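Local coordinates for aromatic amino acid aminotransferase I (Candida albicans WO-1, PDB 6HNB), which probably catalyses the pyridoxal-phosphate-dependent transfer of an amino group from aromatic L-amino acids to 2-oxoglutarate, giving aromatic oxo-acids and L-glutamate, at residues V161-F166 with P182-E187. Sequence-based numbering, arbitrary orientation.
Sequences VEEYTF and PVTMDE
Val183 N donates to Val161 O at 2.7 Å, and the carbonyl is met nearly end-on. The CA of Pro182 adds a CH...O contact to the same oxygen. Two residues on from Val161, Glu163 N gives a weak bond to Val183 O, 3.0 Å long and bent to 128°. Strand 158-162 has ended, and past Glu163 the chains diverge.

The carboxylate of Glu163 reaches across, and its OE1 accepts a nearly straight bond (167°) from Met185 N at 2.8 Å. CG of Glu163 lies anti to the backbone N (chi1 151°) and the chain beyond it is extended, which carries OE1 alongside Thr184 to that amide. A water at the edge of the Tyr164 ring donates both to Glu163 OE1 and to Met185 O, so OE1 is held by two donors. The Glu162 carboxylate is hydrogen-bonded elsewhere, OE2 to Thr212 and OE1 to Ile213 N and Gln217.

Strands 158-162 and 179-186 are parallel neighbours in the large mixed sheet, joined through helix 167-175 as a beta-alpha-beta unit in the large domain of this fold-type I aminotransferase. Phe166, a pyridoxal phosphate-binding residue, is at the N-cap position of that helix.

The other contacts are van der Waals. Met185 sets out toward segment 161-166, and its SD lies 3.7 Å from Glu162 CB and near the ring edge of Tyr164. Pro182 CB packs on Glu163 CA at 3.8 Å.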
loop_
_atom_site.group_PDB
_atom_site.type_symbol
_atom_site.label_atom_id
_atom_site.label_comp_id
_atom_site.label_asym_id
_atom_site.label_seq_id
_atom_site.Cartn_x
_atom_site.Cartn_y
_atom_site.Cartn_z
ATOM N N VAL A 161 -3.959 -24.337 0.708
ATOM C CA VAL A 161 -3.511 -23.738 -0.585
ATOM C C VAL A 161 -3.462 -24.840 -1.644
ATOM O O VAL A 161 -3.412 -26.022 -1.278
ATOM C CB VAL A 161 -2.143 -23.035 -0.476
ATOM C CG1 VAL A 161 -2.122 -21.924 0.573
ATOM C CG2 VAL A 161 -1.009 -24.018 -0.213
ATOM N N GLU A 162 -3.544 -24.443 -2.912
ATOM C CA GLU A 162 -3.313 -25.319 -4.080
ATOM C C GLU A 162 -1.878 -25.863 -3.974
ATOM O O GLU A 162 -0.948 -25.137 -3.574
ATOM C CB GLU A 162 -3.628 -24.545 -5.359
ATOM C CG GLU A 162 -5.117 -24.251 -5.505
ATOM C CD GLU A 162 -5.550 -23.033 -6.315
ATOM O OE1 GLU A 162 -4.831 -22.008 -6.309
ATOM O OE2 GLU A 162 -6.642 -23.112 -6.923
ATOM N N GLU A 163 -1.724 -27.127 -4.321
ATOM C CA GLU A 163 -0.501 -27.950 -4.178
ATOM C C GLU A 163 0.648 -27.238 -4.884
ATOM O O GLU A 163 1.800 -27.307 -4.423
ATOM C CB GLU A 163 -0.925 -29.314 -4.735
ATOM C CG GLU A 163 0.147 -30.126 -5.345
ATOM C CD GLU A 163 -0.260 -31.560 -5.596
ATOM O OE1 GLU A 163 -1.335 -31.813 -6.226
ATOM O OE2 GLU A 163 0.523 -32.407 -5.189
ATOM N N TYR A 164 0.334 -26.613 -6.006
ATOM C CA TYR A 164 1.232 -25.731 -6.777
ATOM C C TYR A 164 0.547 -24.365 -6.847
ATOM O O TYR A 164 -0.639 -24.338 -7.277
ATOM C CB TYR A 164 1.432 -26.258 -8.197
ATOM C CG TYR A 164 2.083 -27.607 -8.261
ATOM C CD1 TYR A 164 3.463 -27.709 -8.225
ATOM C CD2 TYR A 164 1.330 -28.775 -8.328
ATOM C CE1 TYR A 164 4.092 -28.942 -8.270
ATOM C CE2 TYR A 164 1.952 -30.010 -8.378
ATOM C CZ TYR A 164 3.339 -30.099 -8.340
ATOM O OH TYR A 164 3.980 -31.316 -8.412
ATOM N N THR A 165 1.233 -23.290 -6.452
ATOM C CA THR A 165 0.578 -21.974 -6.315
ATOM C C THR A 165 1.620 -20.869 -6.373
ATOM O O THR A 165 2.810 -21.163 -6.545
ATOM C CB THR A 165 -0.319 -21.940 -5.071
ATOM O OG1 THR A 165 -1.129 -20.769 -5.134
ATOM C CG2 THR A 165 0.453 -21.956 -3.769
ATOM N N PHE A 166 1.136 -19.636 -6.250
ATOM C CA PHE A 166 1.906 -18.388 -6.417
ATOM C C PHE A 166 2.914 -18.297 -5.272
ATOM O O PHE A 166 2.487 -18.277 -4.106
ATOM C CB PHE A 166 0.901 -17.231 -6.460
ATOM C CG PHE A 166 1.454 -15.856 -6.708
ATOM C CD1 PHE A 166 2.587 -15.658 -7.481
ATOM C CD2 PHE A 166 0.757 -14.741 -6.256
ATOM C CE1 PHE A 166 3.035 -14.368 -7.769
ATOM C CE2 PHE A 166 1.189 -13.460 -6.567
ATOM C CZ PHE A 166 2.349 -13.275 -7.291
ATOM N N PRO A 182 -0.999 -28.080 1.519
ATOM C CA PRO A 182 -1.290 -28.201 0.093
ATOM C C PRO A 182 -2.490 -29.115 -0.165
ATOM O O PRO A 182 -2.655 -30.112 0.512
ATOM C CB PRO A 182 -0.018 -28.782 -0.518
ATOM C CG PRO A 182 0.671 -29.502 0.649
ATOM C CD PRO A 182 0.257 -28.765 1.905
ATOM N N VAL A 183 -3.325 -28.695 -1.095
ATOM C CA VAL A 183 -4.529 -29.440 -1.545
ATOM C C VAL A 183 -4.213 -30.058 -2.908
ATOM O O VAL A 183 -3.781 -29.320 -3.842
ATOM C CB VAL A 183 -5.735 -28.497 -1.616
ATOM C CG1 VAL A 183 -6.924 -29.169 -2.255
ATOM C CG2 VAL A 183 -6.103 -27.992 -0.236
ATOM N N THR A 184 -4.508 -31.347 -3.066
ATOM C CA THR A 184 -4.111 -32.128 -4.265
ATOM C C THR A 184 -4.848 -31.602 -5.490
ATOM O O THR A 184 -6.045 -31.339 -5.412
ATOM C CB THR A 184 -4.341 -33.623 -4.041
ATOM O OG1 THR A 184 -3.571 -33.943 -2.882
ATOM C CG2 THR A 184 -3.905 -34.464 -5.223
ATOM N N MET A 185 -4.137 -31.463 -6.597
ATOM C CA MET A 185 -4.719 -30.995 -7.867
ATOM C C MET A 185 -4.519 -32.101 -8.909
ATOM O O MET A 185 -3.626 -32.945 -8.698
ATOM C CB MET A 185 -4.033 -29.710 -8.338
ATOM C CG MET A 185 -4.023 -28.590 -7.315
ATOM S SD MET A 185 -2.863 -27.278 -7.803
ATOM C CE MET A 185 -3.764 -26.439 -9.108
ATOM N N ASP A 186 -5.328 -32.100 -9.968
ATOM C CA ASP A 186 -5.010 -32.759 -11.262
ATOM C C ASP A 186 -4.805 -31.614 -12.246
ATOM O O ASP A 186 -4.575 -30.474 -11.767
ATOM C CB ASP A 186 -6.055 -33.806 -11.670
ATOM C CG ASP A 186 -7.422 -33.217 -11.961
ATOM O OD1 ASP A 186 -7.514 -31.974 -12.010
ATOM O OD2 ASP A 186 -8.391 -33.987 -12.014
ATOM N N GLU A 187 -4.831 -31.872 -13.557
ATOM C CA GLU A 187 -4.556 -30.819 -14.562
ATOM C C GLU A 187 -5.699 -29.793 -14.607
ATOM O O GLU A 187 -5.496 -28.727 -15.220
ATOM C CB GLU A 187 -4.263 -31.431 -15.935
ATOM C CG GLU A 187 -5.444 -32.147 -16.550
ATOM C CD GLU A 187 -5.542 -33.642 -16.299
ATOM O OE1 GLU A 187 -5.318 -34.077 -15.138
ATOM O OE2 GLU A 187 -5.858 -34.367 -17.272
HETATM O O HOH W 1 -0.785 -32.576 -8.625
#